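Local coordinates for Di-haem cytochrome c peroxidase family protein (Burkholderia thailandensis E264, PDB 6NX0), which carries two c-type hemes and probably acts as a peroxidase with electron-transfer activity, as in the diheme cytochrome c peroxidase family, at residues A[153-158]-A[334-339]; A[372-377]-A[460-465]; A[108-113]-A[257-262]. All blocks are in the same frame, centred on the assembly; numbering follows the deposited sequence.

Contact 1 (A[153-158]-A[334-339]); sequences GHFSRR and ALPANR. With HEC (heme c), chain B.
Leu335 brings its two methyls up to the backbone of 153-158: CD1 lies 4.1 Å from Arg157 O, and CD2 is 4.3 Å from Ser156 O. Beside it, Pro336 CG comes within 4.3 Å of Phe155 CD1, approaching the ring obliquely. The interface joins two irregular loops, one from each of the two cytochrome c-like halves that make up a diheme peroxidase of the CCP/MauG family. It buries 152 Å² in total, and what meets across it is carbon against carbon or carbon against carbonyl oxygen, so the loops pack by van der Waals contact. Leu335 reaches that far because its CG stands anti to its carbonyl carbon (chi1 -83°), carrying the branched end closer to the opposite loop than its CB bond alone would suggest.

The loop 153-158 faces the heme of chain B, whose FE carries a water, FE to water O 2.2 Å, with His126 as the other axial ligand. Arg158 can be followed outward along that side. Its CB leaves in the direction away from 334-339, and from CG to NE the chain is extended. CG passes 4.2 Å from propionate oxygen O2D, and CD comes nearer, at 3.4 Å from O2D. NE turns to a salt bridge with Asp345, which lies in the same half as Leu335. At the tip, NH1 also has Asp192 as a salt-bridge partner, and Arg194 stands close by as a second arginine gathered at the propionates. Asp345, Asp192 and the propionate thus share one guanidinium, which fixes its rotation. O2D lies at the guanidinium edge, near its plane, and accepts NH1 at 2.8 Å with an N-H...O angle of 146°.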
loop_
_atom_site.group_PDB
_atom_site.type_symbol
_atom_site.label_atom_id
_atom_site.label_comp_id
_atom_site.label_asym_id
_atom_site.label_seq_id
_atom_site.Cartn_x
_atom_site.Cartn_y
_atom_site.Cartn_z
ATOM N N GLY A 153 -1.618 23.639 -2.388
ATOM C CA GLY A 153 -3.036 23.437 -2.233
ATOM C C GLY A 153 -3.597 22.211 -2.914
ATOM O O GLY A 153 -4.813 21.998 -2.868
ATOM N N HIS A 154 -2.766 21.402 -3.553
ATOM C CA HIS A 154 -3.212 20.159 -4.158
ATOM C C HIS A 154 -2.563 19.004 -3.417
ATOM O O HIS A 154 -1.351 19.015 -3.184
ATOM C CB HIS A 154 -2.870 20.124 -5.643
ATOM C CG HIS A 154 -3.680 21.094 -6.434
ATOM N ND1 HIS A 154 -4.836 20.734 -7.087
ATOM C CD2 HIS A 154 -3.554 22.434 -6.590
ATOM C CE1 HIS A 154 -5.365 21.809 -7.655
ATOM N NE2 HIS A 154 -4.601 22.847 -7.377
ATOM N N PHE A 155 -3.375 18.026 -3.030
ATOM C CA PHE A 155 -2.897 16.856 -2.295
ATOM C C PHE A 155 -3.488 15.584 -2.883
ATOM O O PHE A 155 -4.566 15.593 -3.484
ATOM C CB PHE A 155 -3.271 16.944 -0.802
ATOM C CG PHE A 155 -2.753 18.182 -0.125
ATOM C CD1 PHE A 155 -3.492 19.345 -0.136
ATOM C CD2 PHE A 155 -1.528 18.184 0.515
ATOM C CE1 PHE A 155 -3.018 20.484 0.474
ATOM C CE2 PHE A 155 -1.048 19.321 1.128
ATOM C CZ PHE A 155 -1.793 20.485 1.088
ATOM N N SER A 156 -2.744 14.495 -2.714
ATOM C CA SER A 156 -3.244 13.161 -3.012
ATOM C C SER A 156 -4.574 12.917 -2.308
ATOM O O SER A 156 -4.852 13.487 -1.255
ATOM C CB SER A 156 -2.212 12.114 -2.556
ATOM O OG SER A 156 -1.023 12.203 -3.325
ATOM N N ARG A 157 -5.386 12.012 -2.876
ATOM C CA ARG A 157 -6.659 11.641 -2.256
ATOM C C ARG A 157 -6.481 10.604 -1.152
ATOM O O ARG A 157 -7.394 10.435 -0.327
ATOM C CB ARG A 157 -7.626 11.104 -3.311
ATOM C CG ARG A 157 -8.099 12.195 -4.290
ATOM C CD ARG A 157 -8.956 11.649 -5.447
ATOM N NE ARG A 157 -8.459 10.399 -6.030
ATOM C CZ ARG A 157 -7.635 10.299 -7.075
ATOM N NH1 ARG A 157 -7.274 9.101 -7.524
ATOM N NH2 ARG A 157 -7.160 11.384 -7.667
ATOM N N ARG A 158 -5.328 9.935 -1.121
ATOM C CA ARG A 158 -4.983 8.925 -0.143
ATOM C C ARG A 158 -3.535 9.124 0.269
ATOM O O ARG A 158 -2.782 9.851 -0.373
ATOM C CB ARG A 158 -5.162 7.500 -0.692
ATOM C CG ARG A 158 -6.603 7.135 -1.012
ATOM C CD ARG A 158 -6.774 5.658 -1.425
ATOM N NE ARG A 158 -8.172 5.337 -1.675
ATOM C CZ ARG A 158 -8.605 4.674 -2.740
ATOM N NH1 ARG A 158 -7.740 4.193 -3.640
ATOM N NH2 ARG A 158 -9.914 4.472 -2.884
ATOM N N ALA A 334 -9.396 16.592 7.765
ATOM C CA ALA A 334 -8.552 17.573 7.098
ATOM C C ALA A 334 -8.290 17.240 5.628
ATOM O O ALA A 334 -7.624 18.027 4.938
ATOM C CB ALA A 334 -7.228 17.724 7.850
ATOM N N LEU A 335 -8.776 16.110 5.116
ATOM C CA LEU A 335 -8.634 15.836 3.693
ATOM C C LEU A 335 -9.578 16.714 2.875
ATOM O O LEU A 335 -10.765 16.791 3.190
ATOM C CB LEU A 335 -8.945 14.378 3.378
ATOM C CG LEU A 335 -7.864 13.344 3.563
ATOM C CD1 LEU A 335 -8.439 11.957 3.300
ATOM C CD2 LEU A 335 -6.690 13.569 2.613
ATOM N N PRO A 336 -9.101 17.346 1.792
ATOM C CA PRO A 336 -9.968 18.263 1.030
ATOM C C PRO A 336 -11.285 17.663 0.574
ATOM O O PRO A 336 -12.334 18.312 0.730
ATOM C CB PRO A 336 -9.062 18.663 -0.140
ATOM C CG PRO A 336 -7.693 18.638 0.443
ATOM C CD PRO A 336 -7.680 17.489 1.417
ATOM N N ALA A 337 -11.286 16.433 0.062
ATOM C CA ALA A 337 -12.537 15.866 -0.444
ATOM C C ALA A 337 -13.557 15.688 0.667
ATOM O O ALA A 337 -14.762 15.694 0.389
ATOM C CB ALA A 337 -12.302 14.516 -1.131
ATOM N N ASN A 338 -13.110 15.572 1.908
ATOM C CA ASN A 338 -14.016 15.319 3.010
ATOM C C ASN A 338 -14.711 16.583 3.494
ATOM O O ASN A 338 -15.553 16.490 4.388
ATOM C CB ASN A 338 -13.262 14.654 4.164
ATOM C CG ASN A 338 -13.062 13.168 3.944
ATOM O OD1 ASN A 338 -13.743 12.550 3.120
ATOM N ND2 ASN A 338 -12.119 12.576 4.675
ATOM N N ARG A 339 -14.387 17.751 2.921
ATOM C CA ARG A 339 -15.163 18.948 3.232
ATOM C C ARG A 339 -16.610 18.781 2.830
ATOM O O ARG A 339 -17.501 19.397 3.433
ATOM C CB ARG A 339 -14.569 20.164 2.518
ATOM C CG ARG A 339 -13.239 20.615 3.036
ATOM C CD ARG A 339 -12.731 21.794 2.202
ATOM N NE ARG A 339 -13.444 23.048 2.473
ATOM C CZ ARG A 339 -14.385 23.590 1.698
ATOM N NH1 ARG A 339 -14.768 23.009 0.576
ATOM N NH2 ARG A 339 -14.959 24.727 2.063
HETATM FE FE HEC B . 2.898 6.769 -6.159
HETATM C CHA HEC B . 0.686 4.421 -4.896
HETATM C CHB HEC B . 4.393 4.345 -8.008
HETATM C CHC HEC B . 4.410 9.161 -8.114
HETATM C CHD HEC B . 1.287 9.269 -4.422
HETATM N NA HEC B . 2.650 4.761 -6.329
HETATM C C1A HEC B . 1.664 3.986 -5.752
HETATM C C2A HEC B . 1.867 2.620 -6.148
HETATM C C3A HEC B . 2.962 2.590 -6.921
HETATM C C4A HEC B . 3.416 3.941 -7.129
HETATM C CMA HEC B . 3.525 1.383 -7.663
HETATM C CAA HEC B . 0.969 1.437 -5.740
HETATM C CBA HEC B . 1.549 0.730 -4.528
HETATM C CGA HEC B . 0.647 -0.341 -3.973
HETATM O O1A HEC B . 1.152 -1.078 -3.075
HETATM O O2A HEC B . -0.576 -0.361 -4.311
HETATM N NB HEC B . 4.137 6.779 -7.767
HETATM C C1B HEC B . 4.622 5.641 -8.396
HETATM C C2B HEC B . 5.456 6.062 -9.490
HETATM C C3B HEC B . 5.385 7.393 -9.594
HETATM C C4B HEC B . 4.586 7.863 -8.487
HETATM C CMB HEC B . 6.213 5.095 -10.406
HETATM C CAB HEC B . 6.112 8.328 -10.582
HETATM C CBB HEC B . 5.562 8.097 -12.011
HETATM N NC HEC B . 2.870 8.804 -6.233
HETATM C C1C HEC B . 3.617 9.595 -7.096
HETATM C C2C HEC B . 3.546 10.949 -6.593
HETATM C C3C HEC B . 2.714 11.002 -5.549
HETATM C C4C HEC B . 2.246 9.650 -5.324
HETATM C CMC HEC B . 4.407 12.105 -7.127
HETATM C CAC HEC B . 2.600 12.133 -4.511
HETATM C CBC HEC B . 1.943 13.386 -5.105
HETATM N ND HEC B . 1.334 6.816 -4.867
HETATM C C1D HEC B . 0.849 7.982 -4.241
HETATM C C2D HEC B . -0.317 7.625 -3.475
HETATM C C3D HEC B . -0.539 6.169 -3.672
HETATM C C4D HEC B . 0.519 5.722 -4.537
HETATM C CMD HEC B . -1.215 8.592 -2.727
HETATM C CAD HEC B . -1.688 5.318 -3.100
HETATM C CBD HEC B . -2.930 5.694 -3.873
HETATM C CGD HEC B . -4.063 4.695 -3.715
HETATM O O1D HEC B . -3.887 3.705 -2.972
HETATM O O2D HEC B . -5.147 4.990 -4.294
HETATM O O HOH W 1 1.206 6.917 -7.541
#

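Contact 2 (A[372-377]-A[460-465]); sequences LRNVAI and ARYVGL. With HEC (heme c), chain C.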
loop_
_atom_site.group_PDB
_atom_site.type_symbol
_atom_site.label_atom_id
_atom_site.label_comp_id
_atom_site.label_asym_id
_atom_site.label_seq_id
_atom_site.Cartn_x
_atom_site.Cartn_y
_atom_site.Cartn_z
ATOM N N LEU A 372 3.273 -4.499 6.284
ATOM C CA LEU A 372 3.715 -3.708 7.427
ATOM C C LEU A 372 5.229 -3.523 7.491
ATOM O O LEU A 372 5.723 -2.927 8.459
ATOM C CB LEU A 372 3.205 -4.350 8.733
ATOM C CG LEU A 372 1.676 -4.465 8.813
ATOM C CD1 LEU A 372 1.244 -5.042 10.154
ATOM C CD2 LEU A 372 1.027 -3.114 8.591
ATOM N N ARG A 373 5.986 -4.020 6.515
ATOM C CA ARG A 373 7.420 -3.758 6.534
ATOM C C ARG A 373 7.659 -2.260 6.409
ATOM O O ARG A 373 7.022 -1.576 5.609
ATOM C CB ARG A 373 8.132 -4.516 5.420
ATOM C CG ARG A 373 8.138 -6.027 5.703
ATOM C CD ARG A 373 8.600 -6.851 4.546
ATOM N NE ARG A 373 8.881 -8.245 4.921
ATOM C CZ ARG A 373 10.027 -8.662 5.439
ATOM N NH1 ARG A 373 10.996 -7.788 5.703
ATOM N NH2 ARG A 373 10.195 -9.942 5.737
ATOM N N ASN A 374 8.581 -1.763 7.233
ATOM C CA ASN A 374 8.951 -0.351 7.349
ATOM C C ASN A 374 7.819 0.537 7.831
ATOM O O ASN A 374 7.914 1.768 7.720
ATOM C CB ASN A 374 9.544 0.172 6.046
ATOM C CG ASN A 374 10.810 -0.544 5.716
ATOM O OD1 ASN A 374 11.814 -0.384 6.438
ATOM N ND2 ASN A 374 10.789 -1.353 4.669
ATOM N N VAL A 375 6.783 -0.040 8.447
ATOM C CA VAL A 375 5.661 0.782 8.913
ATOM C C VAL A 375 6.112 1.815 9.933
ATOM O O VAL A 375 5.580 2.930 9.978
ATOM C CB VAL A 375 4.529 -0.124 9.453
ATOM C CG1 VAL A 375 4.940 -0.835 10.733
ATOM C CG2 VAL A 375 3.218 0.683 9.627
ATOM N N ALA A 376 7.133 1.494 10.740
ATOM C CA ALA A 376 7.471 2.356 11.867
ATOM C C ALA A 376 8.203 3.640 11.474
ATOM O O ALA A 376 8.466 4.469 12.354
ATOM C CB ALA A 376 8.318 1.563 12.864
ATOM N N ILE A 377 8.528 3.847 10.193
ATOM C CA ILE A 377 9.168 5.078 9.732
ATOM C C ILE A 377 8.202 5.984 8.995
ATOM O O ILE A 377 8.606 7.075 8.550
ATOM C CB ILE A 377 10.407 4.798 8.853
ATOM C CG1 ILE A 377 10.034 4.202 7.488
ATOM C CG2 ILE A 377 11.400 3.903 9.581
ATOM C CD1 ILE A 377 11.204 3.977 6.570
ATOM N N ALA A 460 17.294 -2.193 7.366
ATOM C CA ALA A 460 18.447 -1.693 8.109
ATOM C C ALA A 460 18.778 -0.239 7.785
ATOM O O ALA A 460 19.187 0.519 8.682
ATOM C CB ALA A 460 19.657 -2.576 7.821
ATOM N N ARG A 461 18.654 0.149 6.511
ATOM C CA ARG A 461 18.968 1.507 6.058
ATOM C C ARG A 461 18.177 2.570 6.806
ATOM O O ARG A 461 18.609 3.729 6.873
ATOM C CB ARG A 461 18.687 1.628 4.543
ATOM C CG ARG A 461 18.910 3.008 3.943
ATOM C CD ARG A 461 18.729 2.941 2.434
ATOM N NE ARG A 461 18.829 4.242 1.776
ATOM C CZ ARG A 461 18.578 4.445 0.484
ATOM N NH1 ARG A 461 18.189 3.440 -0.288
ATOM N NH2 ARG A 461 18.707 5.662 -0.035
ATOM N N TYR A 462 17.013 2.216 7.342
ATOM C CA TYR A 462 16.047 3.215 7.784
ATOM C C TYR A 462 15.779 3.221 9.280
ATOM O O TYR A 462 14.903 3.976 9.719
ATOM C CB TYR A 462 14.712 3.006 7.054
ATOM C CG TYR A 462 14.877 2.880 5.565
ATOM C CD1 TYR A 462 15.322 3.955 4.809
ATOM C CD2 TYR A 462 14.575 1.697 4.912
ATOM C CE1 TYR A 462 15.461 3.856 3.439
ATOM C CE2 TYR A 462 14.713 1.588 3.534
ATOM C CZ TYR A 462 15.160 2.670 2.814
ATOM O OH TYR A 462 15.287 2.559 1.437
ATOM N N VAL A 463 16.501 2.424 10.088
ATOM C CA VAL A 463 16.133 2.293 11.503
ATOM C C VAL A 463 16.224 3.616 12.238
ATOM O O VAL A 463 15.465 3.850 13.184
ATOM C CB VAL A 463 16.977 1.220 12.213
ATOM C CG1 VAL A 463 16.651 -0.162 11.664
ATOM C CG2 VAL A 463 18.449 1.528 12.095
ATOM N N GLY A 464 17.107 4.514 11.789
ATOM C CA GLY A 464 17.260 5.816 12.430
ATOM C C GLY A 464 16.077 6.747 12.269
ATOM O O GLY A 464 16.004 7.760 12.972
ATOM N N LEU A 465 15.144 6.432 11.375
ATOM C CA LEU A 465 13.966 7.260 11.220
ATOM C C LEU A 465 12.822 6.858 12.136
ATOM O O LEU A 465 11.837 7.594 12.240
ATOM C CB LEU A 465 13.463 7.214 9.769
ATOM C CG LEU A 465 14.394 7.782 8.698
ATOM C CD1 LEU A 465 13.730 7.663 7.323
ATOM C CD2 LEU A 465 14.740 9.218 9.025
HETATM FE FE HEC C . -4.187 -4.059 10.040
HETATM C CHA HEC C . -3.758 -1.263 8.104
HETATM C CHB HEC C . -1.580 -3.080 12.049
HETATM C CHC HEC C . -5.017 -6.465 12.340
HETATM C CHD HEC C . -6.535 -5.283 7.887
HETATM N NA HEC C . -2.881 -2.506 10.034
HETATM C C1A HEC C . -2.860 -1.484 9.104
HETATM C C2A HEC C . -1.856 -0.545 9.531
HETATM C C3A HEC C . -1.192 -1.097 10.554
HETATM C C4A HEC C . -1.827 -2.344 10.899
HETATM C CMA HEC C . -0.099 -0.453 11.403
HETATM C CAA HEC C . -1.458 0.736 8.763
HETATM C CBA HEC C . -0.374 0.448 7.738
HETATM C CGA HEC C . -0.002 1.609 6.848
HETATM O O1A HEC C . 0.773 1.331 5.883
HETATM O O2A HEC C . -0.654 2.690 6.889
HETATM N NB HEC C . -3.447 -4.681 11.811
HETATM C C1B HEC C . -2.313 -4.165 12.443
HETATM C C2B HEC C . -2.110 -4.898 13.679
HETATM C C3B HEC C . -3.089 -5.791 13.813
HETATM C C4B HEC C . -3.915 -5.699 12.617
HETATM C CMB HEC C . -0.901 -4.674 14.624
HETATM C CAB HEC C . -3.399 -6.728 15.008
HETATM C CBB HEC C . -3.649 -5.903 16.292
HETATM N NC HEC C . -5.461 -5.624 10.073
HETATM C C1C HEC C . -5.697 -6.453 11.153
HETATM C C2C HEC C . -6.750 -7.357 10.782
HETATM C C3C HEC C . -7.105 -7.100 9.517
HETATM C C4C HEC C . -6.328 -5.975 9.053
HETATM C CMC HEC C . -7.228 -8.476 11.733
HETATM C CAC HEC C . -8.003 -7.959 8.612
HETATM C CBC HEC C . -9.422 -7.982 9.220
HETATM N ND HEC C . -4.948 -3.411 8.289
HETATM C C1D HEC C . -5.942 -4.086 7.573
HETATM C C2D HEC C . -6.400 -3.220 6.527
HETATM C C3D HEC C . -5.631 -1.961 6.639
HETATM C C4D HEC C . -4.707 -2.164 7.721
HETATM C CMD HEC C . -7.480 -3.503 5.487
HETATM C CAD HEC C . -5.787 -0.708 5.767
HETATM C CBD HEC C . -6.907 0.131 6.351
HETATM C CGD HEC C . -6.881 1.534 5.802
HETATM O O1D HEC C . -5.881 1.907 5.140
HETATM O O2D HEC C . -7.790 2.327 6.185
#
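Ile377 presses both of its branches against the 3-10 segment 460-465. CD1, at the end of the longer arm, lies 3.7 Å from Tyr462 CB and meets the start of the tyrosine ring obliquely. The other branch, CG2, is 3.5 Å from Tyr462 O and 3.9 Å from Leu465 CB. The split follows from chi1 of 70°, which sets CG1 between the backbone N and the carbonyl carbon while CG2 stands anti to the carbonyl carbon. Farther along, Asn374 OD1 lies oblique to the ring, 3.8 Å from Tyr462 CD2, its amide turned 88° from the ring plane, a carbon-oxygen contact rather than a hydrogen bond.

What holds these groups lies one step out. Asn374 OD1 accepts the backbone N of Asp459, just ahead of 460-465, and Tyr462 OH is tied to Pro128 O, so each end of that contact has its own anchor. Arg461 CB covers one ring face over its centre, 3.9 Å above the plane. Backbone bonding within 460-465 runs from Leu465 N to Tyr462 O, the same carbonyl that Ile377 CG2 packs against.

The scaffold of 372-377 is a type II beta turn from Leu372 to Val375, closed by Val375 N to Leu372 O, with Asn374 at its third position. Its phi of 63° fits the positive phi of that position, which asparagine tolerates well. The other side of the turn belongs to the heme pocket of the C-terminal cytochrome c half: Leu372 CD2 lies 3.6 Å from heme C3A and Val375 CG2 is 3.9 Å from heme CMA. Leu372 also touches His305, an axial ligand of that iron, while Arg130, from the N-terminal half, donates NH2 to Ile377 O.

Contact 3 (A[108-113]-A[257-262]); sequences VFFDPA and QAYLQS
Phe109 receives the edge of Tyr259 over one face of its ring, in an offset edge-to-face (T-shaped) pair with centroids 5.5 Å apart and planes at 67°. The atom doing the touching is Tyr259 CE2, 3.8 Å from Phe109 CG and 3.9 Å from Phe109 CB. Phe110 offers its edge instead: its CE2 lies 3.8 Å from Tyr259 OH, which is near the ring plane, while Phe109 CD1 sits over one face of Phe110 toward the rim. Leu260 CD2 adds an oblique contact to Phe109 CE2 at 4.4 Å. Phe109 and Tyr259 both have CG anti to their backbone N (chi1 -165° and 172°), which sends the two rings toward each other between the helices. Just past the helix, Ser262 gives both its N and its OG to Tyr259 O.

This aromatic cluster joins the C-terminal ends of helices 99-109 and 245-260 in the N-terminal heme domain. Phe109 also touches Cys122, which is covalently bound to the first heme, and Met256 on helix 245-260. Leu260 rests on Leu198 of helix 198-201, and Val108 touches Leu229 of helix 228-237.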
loop_
_atom_site.group_PDB
_atom_site.type_symbol
_atom_site.label_atom_id
_atom_site.label_comp_id
_atom_site.label_asym_id
_atom_site.label_seq_id
_atom_site.Cartn_x
_atom_site.Cartn_y
_atom_site.Cartn_z
ATOM N N VAL A 108 13.530 7.291 -14.843
ATOM C CA VAL A 108 12.177 7.849 -14.855
ATOM C C VAL A 108 11.748 8.217 -13.443
ATOM O O VAL A 108 11.183 9.291 -13.199
ATOM C CB VAL A 108 11.197 6.835 -15.488
ATOM C CG1 VAL A 108 9.772 7.298 -15.355
ATOM C CG2 VAL A 108 11.562 6.586 -16.966
ATOM N N PHE A 109 11.998 7.315 -12.493
ATOM C CA PHE A 109 11.527 7.510 -11.122
ATOM C C PHE A 109 12.042 8.792 -10.497
ATOM O O PHE A 109 11.341 9.421 -9.694
ATOM C CB PHE A 109 11.958 6.319 -10.278
ATOM C CG PHE A 109 11.247 6.204 -8.952
ATOM C CD1 PHE A 109 11.745 6.823 -7.823
ATOM C CD2 PHE A 109 10.085 5.481 -8.854
ATOM C CE1 PHE A 109 11.097 6.689 -6.605
ATOM C CE2 PHE A 109 9.425 5.338 -7.638
ATOM C CZ PHE A 109 9.928 5.944 -6.523
ATOM N N PHE A 110 13.255 9.206 -10.847
ATOM C CA PHE A 110 13.874 10.367 -10.233
ATOM C C PHE A 110 13.857 11.609 -11.120
ATOM O O PHE A 110 14.448 12.629 -10.739
ATOM C CB PHE A 110 15.314 10.008 -9.814
ATOM C CG PHE A 110 15.356 9.129 -8.606
ATOM C CD1 PHE A 110 15.258 9.680 -7.343
ATOM C CD2 PHE A 110 15.419 7.755 -8.730
ATOM C CE1 PHE A 110 15.261 8.865 -6.205
ATOM C CE2 PHE A 110 15.411 6.937 -7.616
ATOM C CZ PHE A 110 15.333 7.490 -6.347
ATOM N N ASP A 111 13.128 11.580 -12.248
ATOM C CA ASP A 111 13.134 12.692 -13.194
ATOM C C ASP A 111 12.131 13.764 -12.777
ATOM O O ASP A 111 10.921 13.530 -12.867
ATOM C CB ASP A 111 12.828 12.185 -14.590
ATOM C CG ASP A 111 13.049 13.231 -15.657
ATOM O OD1 ASP A 111 12.999 14.444 -15.346
ATOM O OD2 ASP A 111 13.273 12.841 -16.819
ATOM N N PRO A 112 12.573 14.939 -12.325
ATOM C CA PRO A 112 11.640 15.976 -11.861
ATOM C C PRO A 112 10.983 16.757 -12.987
ATOM O O PRO A 112 10.159 17.635 -12.720
ATOM C CB PRO A 112 12.546 16.884 -11.016
ATOM C CG PRO A 112 13.886 16.792 -11.736
ATOM C CD PRO A 112 13.983 15.392 -12.265
ATOM N N ALA A 113 11.325 16.481 -14.232
ATOM C CA ALA A 113 10.665 17.137 -15.346
ATOM C C ALA A 113 9.294 16.553 -15.640
ATOM O O ALA A 113 8.555 17.125 -16.450
ATOM C CB ALA A 113 11.530 17.031 -16.610
ATOM N N GLN A 257 8.216 -0.980 -14.241
ATOM C CA GLN A 257 8.031 -2.334 -13.742
ATOM C C GLN A 257 9.373 -3.014 -13.495
ATOM O O GLN A 257 9.581 -3.641 -12.454
ATOM C CB GLN A 257 7.178 -3.108 -14.750
ATOM C CG GLN A 257 6.537 -4.367 -14.233
ATOM C CD GLN A 257 5.423 -4.810 -15.182
ATOM O OE1 GLN A 257 4.240 -4.433 -15.029
ATOM N NE2 GLN A 257 5.810 -5.562 -16.205
ATOM N N ALA A 258 10.322 -2.866 -14.419
ATOM C CA ALA A 258 11.629 -3.476 -14.224
ATOM C C ALA A 258 12.330 -2.907 -13.000
ATOM O O ALA A 258 12.960 -3.645 -12.241
ATOM C CB ALA A 258 12.496 -3.284 -15.466
ATOM N N TYR A 259 12.265 -1.583 -12.806
ATOM C CA TYR A 259 12.923 -1.003 -11.641
ATOM C C TYR A 259 12.272 -1.489 -10.357
ATOM O O TYR A 259 12.959 -1.928 -9.424
ATOM C CB TYR A 259 12.906 0.526 -11.708
ATOM C CG TYR A 259 13.402 1.223 -10.446
ATOM C CD1 TYR A 259 14.598 0.873 -9.852
ATOM C CD2 TYR A 259 12.673 2.258 -9.883
ATOM C CE1 TYR A 259 15.059 1.542 -8.726
ATOM C CE2 TYR A 259 13.112 2.915 -8.768
ATOM C CZ TYR A 259 14.308 2.554 -8.182
ATOM O OH TYR A 259 14.770 3.228 -7.067
ATOM N N LEU A 260 10.945 -1.425 -10.291
ATOM C CA LEU A 260 10.281 -1.786 -9.051
ATOM C C LEU A 260 10.331 -3.275 -8.769
ATOM O O LEU A 260 10.088 -3.672 -7.628
ATOM C CB LEU A 260 8.837 -1.283 -9.067
ATOM C CG LEU A 260 8.707 0.249 -9.157
ATOM C CD1 LEU A 260 7.253 0.697 -9.146
ATOM C CD2 LEU A 260 9.476 0.938 -8.020
ATOM N N GLN A 261 10.646 -4.111 -9.757
ATOM C CA GLN A 261 10.804 -5.541 -9.505
ATOM C C GLN A 261 12.256 -5.939 -9.259
ATOM O O GLN A 261 12.523 -7.116 -8.990
ATOM C CB GLN A 261 10.223 -6.369 -10.672
ATOM C CG GLN A 261 8.688 -6.234 -10.818
ATOM C CD GLN A 261 8.086 -6.873 -12.073
ATOM O OE1 GLN A 261 6.859 -6.841 -12.260
ATOM N NE2 GLN A 261 8.930 -7.443 -12.929
ATOM N N SER A 262 13.196 -5.000 -9.309
ATOM C CA SER A 262 14.591 -5.344 -9.109
ATOM C C SER A 262 14.831 -5.711 -7.648
ATOM O O SER A 262 14.094 -5.318 -6.737
ATOM C CB SER A 262 15.502 -4.196 -9.553
ATOM O OG SER A 262 15.395 -3.055 -8.718
#

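Along the chain the first segments of contacts 3 and 1 come first, then 257-262 closes contact 3 and 334-339 closes contact 1, so these two cross; contact 2 opens only after both have closed. Centres are about 26 Å apart between contacts 1 and 2 and between 1 and 3, and about 21 Å between 2 and 3, whose nearest atoms are about 7 Å apart; none touch. Contact 3 pairs two helix ends within the N-terminal half, contact 2 fastens the tail after helix 444-455 beside the second heme, and contact 1 bridges the two halves. Together they bear on both heme pockets and on the joint between them.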